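Local coordinates for protein scyllo-inosose 3-dehydrogenase (Thermotoga maritima, PDB 3IP1) that catalyses the NAD(+)-dependent oxidation of scyllo-inosose to 3-dehydro-scyllo-inosose, probably as one step of myo-inositol breakdown, at residues D215-L220 and S239-S244; I225-V230 and N252-L257; S244-V249 and D264-N269; E248-L253 and S388-T393; L285-T290 and T313-A318. One frame throughout, in Å; residues are numbered along the deposited sequence.

Contact 1 of 5, residues D215-L220 and S239-S244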
# COMPACT_ATOMS: atom_id res chain seq x y z
N ASP A 215 7.18 -5.36 15.60
CA ASP A 215 6.99 -3.93 15.90
C ASP A 215 6.48 -3.71 17.31
O ASP A 215 5.88 -4.60 17.88
CB ASP A 215 5.97 -3.30 14.93
CG ASP A 215 6.56 -3.03 13.55
OD1 ASP A 215 7.81 -3.02 13.38
OD2 ASP A 215 5.77 -2.81 12.61
N ASN A 216 6.74 -2.52 17.85
CA ASN A 216 6.22 -2.11 19.16
C ASN A 216 4.99 -1.24 18.96
O ASN A 216 4.90 -0.48 17.97
CB ASN A 216 7.26 -1.30 19.94
CG ASN A 216 8.51 -2.10 20.27
OD1 ASN A 216 8.45 -3.29 20.52
ND2 ASN A 216 9.65 -1.41 20.27
N VAL A 217 4.05 -1.35 19.90
CA VAL A 217 2.86 -0.51 19.85
C VAL A 217 2.60 0.11 21.22
O VAL A 217 2.92 -0.49 22.24
CB VAL A 217 1.59 -1.29 19.35
CG1 VAL A 217 1.83 -1.90 17.95
CG2 VAL A 217 1.18 -2.35 20.34
N VAL A 218 2.02 1.31 21.22
CA VAL A 218 1.64 2.02 22.44
C VAL A 218 0.16 2.40 22.37
O VAL A 218 -0.28 3.07 21.43
CB VAL A 218 2.51 3.30 22.64
CG1 VAL A 218 1.98 4.16 23.79
CG2 VAL A 218 3.99 2.92 22.87
N ILE A 219 -0.60 1.98 23.36
CA ILE A 219 -2.03 2.31 23.44
C ILE A 219 -2.30 3.23 24.63
O ILE A 219 -1.99 2.89 25.78
CB ILE A 219 -2.91 1.03 23.53
CG1 ILE A 219 -2.75 0.18 22.26
CG2 ILE A 219 -4.37 1.39 23.72
CD1 ILE A 219 -2.81 -1.26 22.49
N LEU A 220 -2.90 4.37 24.35
CA LEU A 220 -3.26 5.33 25.37
C LEU A 220 -4.75 5.22 25.63
O LEU A 220 -5.57 5.56 24.77
CB LEU A 220 -2.87 6.75 24.93
CG LEU A 220 -1.36 6.99 24.71
CD1 LEU A 220 -0.89 6.72 23.25
CD2 LEU A 220 -0.98 8.41 25.12
N SER A 239 5.90 -7.06 19.21
CA SER A 239 6.97 -7.49 20.10
C SER A 239 6.70 -7.00 21.53
O SER A 239 6.71 -7.79 22.48
CB SER A 239 8.31 -7.00 19.54
OG SER A 239 9.29 -6.90 20.53
N LYS A 240 6.40 -5.71 21.65
CA LYS A 240 5.97 -5.11 22.92
C LYS A 240 4.68 -4.31 22.78
O LYS A 240 4.57 -3.41 21.92
CB LYS A 240 7.07 -4.21 23.48
CG LYS A 240 8.24 -4.97 24.08
CD LYS A 240 9.49 -4.15 23.92
CE LYS A 240 10.70 -4.88 24.52
NZ LYS A 240 11.92 -4.13 24.14
N VAL A 241 3.70 -4.64 23.62
CA VAL A 241 2.44 -3.90 23.71
C VAL A 241 2.44 -3.17 25.06
O VAL A 241 2.48 -3.79 26.13
CB VAL A 241 1.20 -4.82 23.56
CG1 VAL A 241 -0.09 -4.03 23.73
CG2 VAL A 241 1.21 -5.57 22.22
N ILE A 242 2.39 -1.85 24.98
CA ILE A 242 2.41 -0.96 26.13
C ILE A 242 1.12 -0.16 26.19
O ILE A 242 0.75 0.53 25.21
CB ILE A 242 3.61 0.00 26.05
CG1 ILE A 242 4.91 -0.80 25.99
CG2 ILE A 242 3.62 0.98 27.24
CD1 ILE A 242 6.08 0.00 25.45
N LEU A 243 0.42 -0.28 27.32
CA LEU A 243 -0.82 0.46 27.55
C LEU A 243 -0.70 1.47 28.69
O LEU A 243 -0.18 1.15 29.77
CB LEU A 243 -2.01 -0.50 27.75
CG LEU A 243 -3.35 0.23 27.97
CD1 LEU A 243 -4.46 -0.22 27.01
CD2 LEU A 243 -3.77 0.07 29.42
N SER A 244 -1.15 2.70 28.43
CA SER A 244 -1.16 3.75 29.45
C SER A 244 -2.60 4.03 29.88
O SER A 244 -3.44 4.39 29.05
CB SER A 244 -0.50 5.02 28.91
OG SER A 244 -0.47 6.02 29.92
O HOH W 1 12.03 -2.48 21.49
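Strands 216-220 and 240-244 run in the same direction, their axes 4.7 Å apart at closest and 16° from parallel, with V217 level with V241, V218 with I242 and I219 with L243. As parallel pairing requires, alternate residues of the first strand do the bonding: V217 N gives to K240 O (2.9 Å) and V217 O takes from I242 N, while I219 N meets I242 O nearly along its C=O axis (2.7 Å) and I219 O takes from S244 N. On the face of V217, I219, V241 and L243, methyls meet. V217 sets CG1 anti to the carbonyl carbon (chi1 -57°), which leaves CG2 in the crowded position between backbone N and carbonyl carbon, beside V241 CG2 at 3.7 Å; the side chains of I219 and L243 cross obliquely, CG2 meeting CD1, also at 3.7 Å. Helix 224-235 covers this layer through A229 and V230. The other face starts with a polar pair pointing the same way: N216 OD1 lies against K240 CB (3.4 Å), while one water accepts from both N216 ND2 and K240 NZ, whose protein partners are G282 O and Y277 O. Two neighbouring parallel strands joined through helix 224-235 are the opening beta-alpha-beta crossover of a Rossmann-type dinucleotide-binding domain.

Contact 2 of 5, residues I225-V230 and N252-L257; sequences IGLAAV and NLAKEL
Helices 224-235 and 248-257 lie side by side with a crossing angle of -25°, their axes 9.1 Å apart at closest, and L227 fills the tight part of their interface. Its CG is anti to the carbonyl carbon (chi1 -71°) and the chain runs out extended, so that the two methyls divide the work. CD2 comes down on the backbone of the second helix, 3.7 Å from A254 N, where the small alanine lets it approach; CD1 meets L253 CD1 at 3.9 Å, the two leucines crossing at about a right angle. L257, a turn further along the second helix, closes the arrangement, its CD1 lying 3.6 Å from L227 O and 3.8 Å from L227 CB. One turn on, V230 points its CG1, anti to the backbone N, at A254 O (3.7 Å). An alanine in place of L227 would remove both methyls and would probably cost the contacts with L253 and A254, loosening the two helices against each other. By contrast, V230 touches L257 more slackly, with CG1 4.2 Å from L257 CB. The outer side of the second helix, with N252 and K255, is turned to solvent and takes no part. In the Rossmann domain both helices lie over the same face of the parallel sheet: V230 rests on I219, V241 and L243, and A254 on L243. On its far flank the first helix packs through I225, an NAD(+)-binding residue by similarity, and A228 against helix 194-207.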
# COMPACT_ATOMS: atom_id res chain seq x y z
N ILE A 225 -12.29 -0.14 23.88
CA ILE A 225 -11.57 0.02 22.61
C ILE A 225 -10.06 -0.16 22.75
O ILE A 225 -9.45 -0.96 22.02
CB ILE A 225 -11.92 1.32 21.87
CG1 ILE A 225 -13.37 1.25 21.37
CG2 ILE A 225 -10.93 1.55 20.69
CD1 ILE A 225 -13.98 2.62 21.10
N GLY A 226 -9.45 0.54 23.71
CA GLY A 226 -8.02 0.34 24.01
C GLY A 226 -7.69 -1.11 24.39
O GLY A 226 -6.67 -1.64 23.99
N LEU A 227 -8.58 -1.75 25.15
CA LEU A 227 -8.38 -3.14 25.54
C LEU A 227 -8.44 -4.13 24.36
O LEU A 227 -7.68 -5.09 24.32
CB LEU A 227 -9.38 -3.54 26.63
CG LEU A 227 -9.11 -2.91 28.01
CD1 LEU A 227 -10.15 -3.36 29.06
CD2 LEU A 227 -7.69 -3.20 28.48
N ALA A 228 -9.34 -3.90 23.41
CA ALA A 228 -9.42 -4.70 22.19
C ALA A 228 -8.16 -4.52 21.38
O ALA A 228 -7.58 -5.50 20.90
CB ALA A 228 -10.65 -4.32 21.37
N ALA A 229 -7.69 -3.27 21.27
CA ALA A 229 -6.45 -3.00 20.55
C ALA A 229 -5.25 -3.76 21.14
O ALA A 229 -4.40 -4.24 20.39
CB ALA A 229 -6.16 -1.51 20.45
N VAL A 230 -5.18 -3.90 22.47
CA VAL A 230 -4.10 -4.65 23.11
C VAL A 230 -4.10 -6.07 22.60
O VAL A 230 -3.06 -6.58 22.15
CB VAL A 230 -4.21 -4.66 24.66
CG1 VAL A 230 -3.24 -5.69 25.27
CG2 VAL A 230 -3.89 -3.29 25.21
N ASN A 252 -4.85 -4.09 34.79
CA ASN A 252 -4.84 -5.54 35.02
C ASN A 252 -5.52 -6.33 33.90
O ASN A 252 -5.04 -7.38 33.49
CB ASN A 252 -5.46 -5.87 36.38
CG ASN A 252 -4.61 -5.38 37.54
OD1 ASN A 252 -3.42 -5.06 37.37
ND2 ASN A 252 -5.20 -5.31 38.73
N LEU A 253 -6.64 -5.80 33.40
CA LEU A 253 -7.27 -6.37 32.21
C LEU A 253 -6.35 -6.36 30.99
O LEU A 253 -6.30 -7.35 30.27
CB LEU A 253 -8.59 -5.66 31.87
CG LEU A 253 -9.77 -6.07 32.73
CD1 LEU A 253 -11.04 -5.35 32.25
CD2 LEU A 253 -9.99 -7.59 32.76
N ALA A 254 -5.65 -5.25 30.76
CA ALA A 254 -4.68 -5.16 29.67
C ALA A 254 -3.59 -6.25 29.79
O ALA A 254 -3.26 -6.91 28.80
CB ALA A 254 -4.06 -3.77 29.60
N LYS A 255 -3.04 -6.45 30.99
CA LYS A 255 -2.08 -7.53 31.21
C LYS A 255 -2.67 -8.90 30.87
O LYS A 255 -2.00 -9.75 30.32
CB LYS A 255 -1.56 -7.55 32.64
CG LYS A 255 -0.54 -6.47 32.96
CD LYS A 255 0.31 -6.88 34.17
CE LYS A 255 -0.35 -6.48 35.50
NZ LYS A 255 -0.10 -7.51 36.57
N GLU A 256 -3.95 -9.08 31.17
CA GLU A 256 -4.62 -10.32 30.91
C GLU A 256 -4.83 -10.54 29.43
O GLU A 256 -4.93 -11.68 28.96
CB GLU A 256 -5.98 -10.29 31.60
CG GLU A 256 -6.31 -11.52 32.38
CD GLU A 256 -7.73 -11.49 32.91
OE1 GLU A 256 -8.21 -10.40 33.30
OE2 GLU A 256 -8.37 -12.56 32.93
N LEU A 257 -4.94 -9.44 28.69
CA LEU A 257 -5.18 -9.52 27.26
C LEU A 257 -3.87 -9.62 26.46
O LEU A 257 -3.90 -9.76 25.25
CB LEU A 257 -6.06 -8.34 26.81
CG LEU A 257 -7.49 -8.43 27.35
CD1 LEU A 257 -8.30 -7.13 27.18
CD2 LEU A 257 -8.22 -9.63 26.75

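Contact 3 of 5, residues S244-V249 and D264-N269; sequences SEPSEV and DPTKEN
D264, first in its loop, sets its CG anti to the backbone N (chi1 178°), which brings OD1 within 3.6 Å of P246 CA. The same oxygen takes two bonds from T266, one from its N at 3.2 Å and one from its OG1 at 2.8 Å, both arriving from above the carboxylate plane; the first makes an Asx turn. D264 N gives in turn to E268 OE1. P265 follows and carries most of the contact: its CD lies 3.5 Å from S244 OG, and its CG is 3.9 Å from P246 CG, the two rings crossing at about a right angle. T266, its OG1 turned back to D264 in the crowded position (chi1 73°), lays CG2 on P246 CB at 3.9 Å. The loop then swings off, and N269 caps helix 270-277 by taking the N of E272 on OD1. On the facing segment, S247 N gives to E245 OE1 through that oxygen's anti lone pair (3.0 Å), while OE2 accepts from G222 N; both bonds fix the carboxylate's rotation. An acidic residue just beyond the second strand of a Rossmann domain commonly holds the adenosine ribose, and E245 is, by similarity, an NAD(+)-binding residue.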
# COMPACT_ATOMS: atom_id res chain seq x y z
N SER A 244 -1.15 2.70 28.43
CA SER A 244 -1.16 3.75 29.45
C SER A 244 -2.60 4.03 29.88
O SER A 244 -3.44 4.39 29.05
CB SER A 244 -0.50 5.02 28.91
OG SER A 244 -0.47 6.02 29.92
N GLU A 245 -2.88 3.83 31.17
CA GLU A 245 -4.23 3.95 31.74
C GLU A 245 -4.15 4.14 33.26
O GLU A 245 -3.49 3.35 33.95
CB GLU A 245 -5.06 2.69 31.41
CG GLU A 245 -6.42 2.61 32.07
CD GLU A 245 -7.29 3.85 31.82
OE1 GLU A 245 -7.79 4.42 32.81
OE2 GLU A 245 -7.45 4.27 30.65
N PRO A 246 -4.80 5.21 33.79
CA PRO A 246 -4.79 5.48 35.24
C PRO A 246 -5.60 4.50 36.08
O PRO A 246 -5.26 4.27 37.23
CB PRO A 246 -5.40 6.88 35.35
CG PRO A 246 -5.35 7.46 33.98
CD PRO A 246 -5.40 6.32 33.03
N SER A 247 -6.67 3.94 35.51
CA SER A 247 -7.49 2.90 36.16
C SER A 247 -6.77 1.56 36.33
O SER A 247 -6.40 0.90 35.35
CB SER A 247 -8.78 2.68 35.35
OG SER A 247 -9.37 1.43 35.67
N GLU A 248 -6.61 1.14 37.59
CA GLU A 248 -5.90 -0.10 37.91
C GLU A 248 -6.59 -1.33 37.34
O GLU A 248 -5.93 -2.22 36.80
CB GLU A 248 -5.72 -0.26 39.42
CG GLU A 248 -5.14 -1.62 39.81
CD GLU A 248 -4.62 -1.68 41.25
OE1 GLU A 248 -5.33 -1.26 42.20
OE2 GLU A 248 -3.49 -2.18 41.43
N VAL A 249 -7.92 -1.37 37.44
CA VAL A 249 -8.66 -2.52 36.96
C VAL A 249 -8.49 -2.71 35.44
O VAL A 249 -8.42 -3.83 34.96
CB VAL A 249 -10.18 -2.45 37.35
CG1 VAL A 249 -10.94 -1.42 36.52
CG2 VAL A 249 -10.83 -3.83 37.22
N ASP A 264 0.75 3.60 34.56
CA ASP A 264 -0.15 4.54 35.21
C ASP A 264 0.44 5.94 35.00
O ASP A 264 1.35 6.31 35.70
CB ASP A 264 -0.26 4.19 36.70
CG ASP A 264 -1.16 5.14 37.48
OD1 ASP A 264 -1.69 6.13 36.93
OD2 ASP A 264 -1.33 4.89 38.69
N PRO A 265 -0.08 6.71 34.02
CA PRO A 265 0.49 8.01 33.67
C PRO A 265 0.47 9.04 34.81
O PRO A 265 1.25 10.01 34.78
CB PRO A 265 -0.40 8.51 32.52
CG PRO A 265 -1.70 7.80 32.70
CD PRO A 265 -1.34 6.45 33.28
N THR A 266 -0.42 8.83 35.79
CA THR A 266 -0.57 9.77 36.91
C THR A 266 0.51 9.58 37.98
O THR A 266 0.74 10.49 38.78
CB THR A 266 -1.97 9.70 37.57
OG1 THR A 266 -2.09 8.49 38.34
CG2 THR A 266 -3.10 9.78 36.52
N LYS A 267 1.18 8.43 37.97
CA LYS A 267 2.20 8.13 38.98
C LYS A 267 3.53 7.73 38.36
O LYS A 267 4.50 7.48 39.07
CB LYS A 267 1.72 7.01 39.89
CG LYS A 267 0.53 7.39 40.76
CD LYS A 267 0.13 6.25 41.67
CE LYS A 267 -0.85 6.76 42.71
NZ LYS A 267 -1.69 5.65 43.22
N GLU A 268 3.57 7.68 37.03
CA GLU A 268 4.79 7.32 36.33
C GLU A 268 5.03 8.33 35.22
O GLU A 268 4.11 9.00 34.77
CB GLU A 268 4.67 5.92 35.73
CG GLU A 268 4.54 4.79 36.71
CD GLU A 268 4.31 3.47 36.00
OE1 GLU A 268 3.25 2.83 36.22
OE2 GLU A 268 5.18 3.10 35.18
N ASN A 269 6.27 8.43 34.79
CA ASN A 269 6.61 9.27 33.66
C ASN A 269 6.35 8.48 32.35
O ASN A 269 7.11 7.59 32.00
CB ASN A 269 8.08 9.71 33.78
CG ASN A 269 8.47 10.73 32.74
OD1 ASN A 269 8.21 10.58 31.54
ND2 ASN A 269 9.16 11.77 33.18

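Contact 4 of 5, residues E248-L253 and S388-T393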
# COMPACT_ATOMS: atom_id res chain seq x y z
N GLU A 248 -6.61 1.14 37.59
CA GLU A 248 -5.90 -0.10 37.91
C GLU A 248 -6.59 -1.33 37.34
O GLU A 248 -5.93 -2.22 36.80
CB GLU A 248 -5.72 -0.26 39.42
CG GLU A 248 -5.14 -1.62 39.81
CD GLU A 248 -4.62 -1.68 41.25
OE1 GLU A 248 -5.33 -1.26 42.20
OE2 GLU A 248 -3.49 -2.18 41.43
N VAL A 249 -7.92 -1.37 37.44
CA VAL A 249 -8.66 -2.52 36.96
C VAL A 249 -8.49 -2.71 35.44
O VAL A 249 -8.42 -3.83 34.96
CB VAL A 249 -10.18 -2.45 37.35
CG1 VAL A 249 -10.94 -1.42 36.52
CG2 VAL A 249 -10.83 -3.83 37.22
N ARG A 250 -8.44 -1.60 34.71
CA ARG A 250 -8.17 -1.63 33.28
C ARG A 250 -6.73 -2.05 32.94
O ARG A 250 -6.51 -2.82 32.00
CB ARG A 250 -8.56 -0.30 32.65
CG ARG A 250 -10.07 -0.06 32.75
CD ARG A 250 -10.52 1.32 32.31
NE ARG A 250 -11.98 1.42 32.36
CZ ARG A 250 -12.69 1.58 33.48
NH1 ARG A 250 -12.07 1.68 34.65
NH2 ARG A 250 -14.01 1.66 33.44
N ARG A 251 -5.75 -1.59 33.72
CA ARG A 251 -4.37 -2.04 33.55
C ARG A 251 -4.19 -3.55 33.77
O ARG A 251 -3.46 -4.22 33.02
CB ARG A 251 -3.41 -1.26 34.45
CG ARG A 251 -3.18 0.17 34.01
CD ARG A 251 -2.03 0.79 34.77
NE ARG A 251 -2.16 0.60 36.21
CZ ARG A 251 -2.75 1.47 37.02
NH1 ARG A 251 -2.82 1.21 38.31
NH2 ARG A 251 -3.27 2.58 36.55
N ASN A 252 -4.85 -4.09 34.79
CA ASN A 252 -4.84 -5.54 35.02
C ASN A 252 -5.52 -6.33 33.90
O ASN A 252 -5.04 -7.38 33.49
CB ASN A 252 -5.46 -5.87 36.38
CG ASN A 252 -4.61 -5.38 37.54
OD1 ASN A 252 -3.42 -5.06 37.37
ND2 ASN A 252 -5.20 -5.31 38.73
N LEU A 253 -6.64 -5.80 33.40
CA LEU A 253 -7.27 -6.37 32.21
C LEU A 253 -6.35 -6.36 30.99
O LEU A 253 -6.30 -7.35 30.27
CB LEU A 253 -8.59 -5.66 31.87
CG LEU A 253 -9.77 -6.07 32.73
CD1 LEU A 253 -11.04 -5.35 32.25
CD2 LEU A 253 -9.99 -7.59 32.76
N SER A 388 -15.39 1.40 38.30
CA SER A 388 -14.91 0.03 38.49
C SER A 388 -15.48 -0.93 37.43
O SER A 388 -14.87 -1.97 37.12
CB SER A 388 -15.27 -0.46 39.89
OG SER A 388 -16.68 -0.57 40.03
N LEU A 389 -16.64 -0.58 36.87
CA LEU A 389 -17.28 -1.37 35.82
C LEU A 389 -16.72 -1.07 34.42
O LEU A 389 -17.01 -0.02 33.85
CB LEU A 389 -18.80 -1.16 35.86
CG LEU A 389 -19.49 -1.40 37.21
CD1 LEU A 389 -20.89 -0.77 37.23
CD2 LEU A 389 -19.55 -2.88 37.60
N VAL A 390 -15.91 -1.99 33.89
CA VAL A 390 -15.31 -1.81 32.54
C VAL A 390 -16.35 -1.97 31.43
O VAL A 390 -16.46 -1.13 30.52
CB VAL A 390 -14.12 -2.80 32.31
CG1 VAL A 390 -13.44 -2.55 30.96
CG2 VAL A 390 -13.12 -2.68 33.42
N LYS A 391 -17.11 -3.06 31.52
CA LYS A 391 -18.15 -3.37 30.56
C LYS A 391 -19.25 -4.12 31.28
O LYS A 391 -19.00 -5.12 31.98
CB LYS A 391 -17.58 -4.18 29.39
CG LYS A 391 -18.61 -4.83 28.44
CD LYS A 391 -19.36 -3.82 27.56
CE LYS A 391 -18.40 -3.08 26.65
NZ LYS A 391 -19.09 -2.01 25.90
N VAL A 392 -20.48 -3.64 31.07
CA VAL A 392 -21.69 -4.22 31.62
C VAL A 392 -22.52 -4.69 30.45
O VAL A 392 -22.72 -3.95 29.51
CB VAL A 392 -22.50 -3.18 32.45
CG1 VAL A 392 -23.91 -3.69 32.79
CG2 VAL A 392 -21.73 -2.83 33.73
N THR A 393 -23.01 -5.93 30.54
CA THR A 393 -23.69 -6.57 29.41
C THR A 393 -25.05 -7.16 29.80
O THR A 393 -25.13 -7.98 30.73
CB THR A 393 -22.81 -7.72 28.84
OG1 THR A 393 -21.50 -7.21 28.54
CG2 THR A 393 -23.41 -8.33 27.59
O HOH W 2 -14.66 1.25 30.53
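Apolar contacts come first, and they gather on V390, whose CG1 is anti to the backbone N (chi1 -176°) so that CG2 is thrust at the helix. L253 CD1 meets that CG2 tip to tip at 3.6 Å, and V249 CG1 slides past it at 4.0 Å. V249 holds CG1 in the crowded position between backbone N and carbonyl carbon (chi1 74°), where it also comes within 4.0 Å of S388 O. A single branched side chain from the loop is thus gripped by successive turns of helix 248-257.

The second kind is the cover over a flat charge. R250 runs extended from CG to NE and then turns its guanidinium (chi4 78°), so that V390 CG2 sits over the centre of one face, 4.3 Å above the plane. The N-H groups have other partners: NH1 gives to K387 O and to S247 OG, which fixes the rotation of the group, whereas NH2 lies 3.5 Å from L389 O at an angle too poor for a hydrogen bond.

Water provides the third kind. One molecule lies in the guanidinium plane at its edge, accepting from R250 NH2 (3.0 Å) and donating to V390 O (3.0 Å), which ties the two segments together without direct backbone bonding. R250 is thought, by similarity, to bind NAD(+), and K391 pairs through NZ with E98, a metal ligand. The contact therefore spans the boundary between the Rossmann domain and the catalytic domain, whose mixed sheet contains strand 392-395, as in zinc-dependent alcohol dehydrogenases.

Contact 5 of 5, residues L285-T290 and T313-A318; sequences LFLEAT and TVAIVA
E288 leaves the backbone with CG anti to N (chi1 -158°) and bends at chi2 (-49°), which curls its carboxylate forward along the chain to T290. There OE2 is gripped twice from above its plane, by T290 N at 2.9 Å and by T290 OG1 at a short 2.5 Å; OE1 has a weak bond from G291 N. L287, with CG anti to N and chi2 66°, swings CD1 over to V317 CG1 (3.7 Å). Replacing E288 by an alanine would remove the carboxylate and would probably loosen the turn at T290. Strands 285-288 and 313-316 are parallel neighbours: F286 N to T313 O, A315 N to F286 O and E288 N to A315 O are all 2.8 Å and nearly straight. At the strand ends, E288 O accepts from V317 N at 3.2 Å and, weakly, from A318 N. F286 turns a ring edge to T313 O. Helix 293-306, which links the two strands in a second beta-alpha-beta unit, covers the face of F286 and E288. The opposite face, with L285 and L287, lies under helices 194-207 and 224-235, strand 337-340 follows beyond T313 and A315, and Q332 of a neighbouring subunit bonds to I316 O and A318 O.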
# COMPACT_ATOMS: atom_id res chain seq x y z
N LEU A 285 3.20 2.22 16.05
CA LEU A 285 1.83 2.68 16.12
C LEU A 285 1.42 3.14 17.52
O LEU A 285 1.68 2.45 18.51
CB LEU A 285 0.88 1.56 15.62
CG LEU A 285 -0.64 1.82 15.70
CD1 LEU A 285 -1.12 2.82 14.63
CD2 LEU A 285 -1.41 0.51 15.57
N PHE A 286 0.78 4.29 17.59
CA PHE A 286 0.18 4.80 18.81
C PHE A 286 -1.33 4.88 18.59
O PHE A 286 -1.79 5.36 17.56
CB PHE A 286 0.71 6.20 19.16
CG PHE A 286 2.20 6.26 19.42
CD1 PHE A 286 3.09 6.26 18.35
CD2 PHE A 286 2.69 6.35 20.73
CE1 PHE A 286 4.49 6.33 18.58
CE2 PHE A 286 4.07 6.42 20.99
CZ PHE A 286 4.98 6.42 19.92
N LEU A 287 -2.10 4.39 19.56
CA LEU A 287 -3.55 4.48 19.48
C LEU A 287 -3.99 5.47 20.54
O LEU A 287 -3.79 5.24 21.74
CB LEU A 287 -4.23 3.13 19.71
CG LEU A 287 -5.77 3.17 19.60
CD1 LEU A 287 -6.23 3.51 18.14
CD2 LEU A 287 -6.42 1.89 20.08
N GLU A 288 -4.58 6.57 20.08
CA GLU A 288 -5.09 7.59 20.97
C GLU A 288 -6.54 7.24 21.26
O GLU A 288 -7.42 7.56 20.47
CB GLU A 288 -5.00 8.97 20.31
CG GLU A 288 -4.99 10.14 21.30
CD GLU A 288 -6.10 10.07 22.34
OE1 GLU A 288 -7.23 10.53 22.10
OE2 GLU A 288 -5.83 9.52 23.42
N ALA A 289 -6.77 6.56 22.38
CA ALA A 289 -8.10 6.14 22.79
C ALA A 289 -8.52 6.73 24.14
O ALA A 289 -9.32 6.13 24.83
CB ALA A 289 -8.17 4.61 22.83
N THR A 290 -7.96 7.89 24.50
CA THR A 290 -8.27 8.56 25.77
C THR A 290 -9.43 9.54 25.67
O THR A 290 -10.16 9.73 26.62
CB THR A 290 -7.09 9.37 26.37
OG1 THR A 290 -6.81 10.49 25.53
CG2 THR A 290 -5.82 8.52 26.58
N THR A 313 2.87 5.77 13.26
CA THR A 313 1.54 6.23 12.95
C THR A 313 0.79 6.53 14.25
O THR A 313 0.80 5.72 15.19
CB THR A 313 0.78 5.17 12.11
OG1 THR A 313 1.41 5.05 10.84
CG2 THR A 313 -0.69 5.57 11.92
N VAL A 314 0.15 7.70 14.32
CA VAL A 314 -0.76 7.94 15.43
C VAL A 314 -2.18 7.83 14.91
O VAL A 314 -2.59 8.58 14.04
CB VAL A 314 -0.58 9.29 16.12
CG1 VAL A 314 -1.43 9.34 17.41
CG2 VAL A 314 0.85 9.54 16.45
N ALA A 315 -2.91 6.85 15.43
CA ALA A 315 -4.30 6.66 15.03
C ALA A 315 -5.19 7.25 16.13
O ALA A 315 -5.02 6.91 17.31
CB ALA A 315 -4.58 5.16 14.82
N ILE A 316 -6.10 8.13 15.73
CA ILE A 316 -7.02 8.79 16.67
C ILE A 316 -8.41 8.18 16.56
O ILE A 316 -9.06 8.29 15.53
CB ILE A 316 -7.09 10.32 16.44
CG1 ILE A 316 -5.70 10.94 16.62
CG2 ILE A 316 -8.07 10.98 17.45
CD1 ILE A 316 -5.50 12.29 15.89
N VAL A 317 -8.85 7.52 17.63
CA VAL A 317 -10.09 6.75 17.62
C VAL A 317 -11.15 7.33 18.57
O VAL A 317 -12.35 7.22 18.33
CB VAL A 317 -9.85 5.23 17.89
CG1 VAL A 317 -9.43 4.98 19.30
CG2 VAL A 317 -11.08 4.40 17.55
N ALA A 318 -10.69 7.95 19.66
CA ALA A 318 -11.63 8.48 20.63
C ALA A 318 -12.14 9.83 20.14
O ALA A 318 -11.45 10.55 19.42
CB ALA A 318 -11.00 8.58 22.00

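Overall arrangement
All five contacts belong to or border the Rossmann domain. Contacts 1 and 5 lie in one parallel sheet, centres 11 Å apart, where strands 216-220 and 285-288 are adjacent and bond L220 to L287 and A289. Contact 2 lays two helices over that sheet, its centre about 10 Å from that of contact 1, and touches it through I219 and L243. Contacts 2, 3 and 4 share helix 248-257: contact 3 opens it, and contact 4, its centre about 9 Å from that of contact 2, joins it to the loop that leads into the catalytic domain. Along the chain contact 1 closes before contact 5 opens, and contact 5 nests inside the long loop of contact 4. The presumed NAD(+) residues I225, E245 and R250 are spread over contacts 2, 3 and 4.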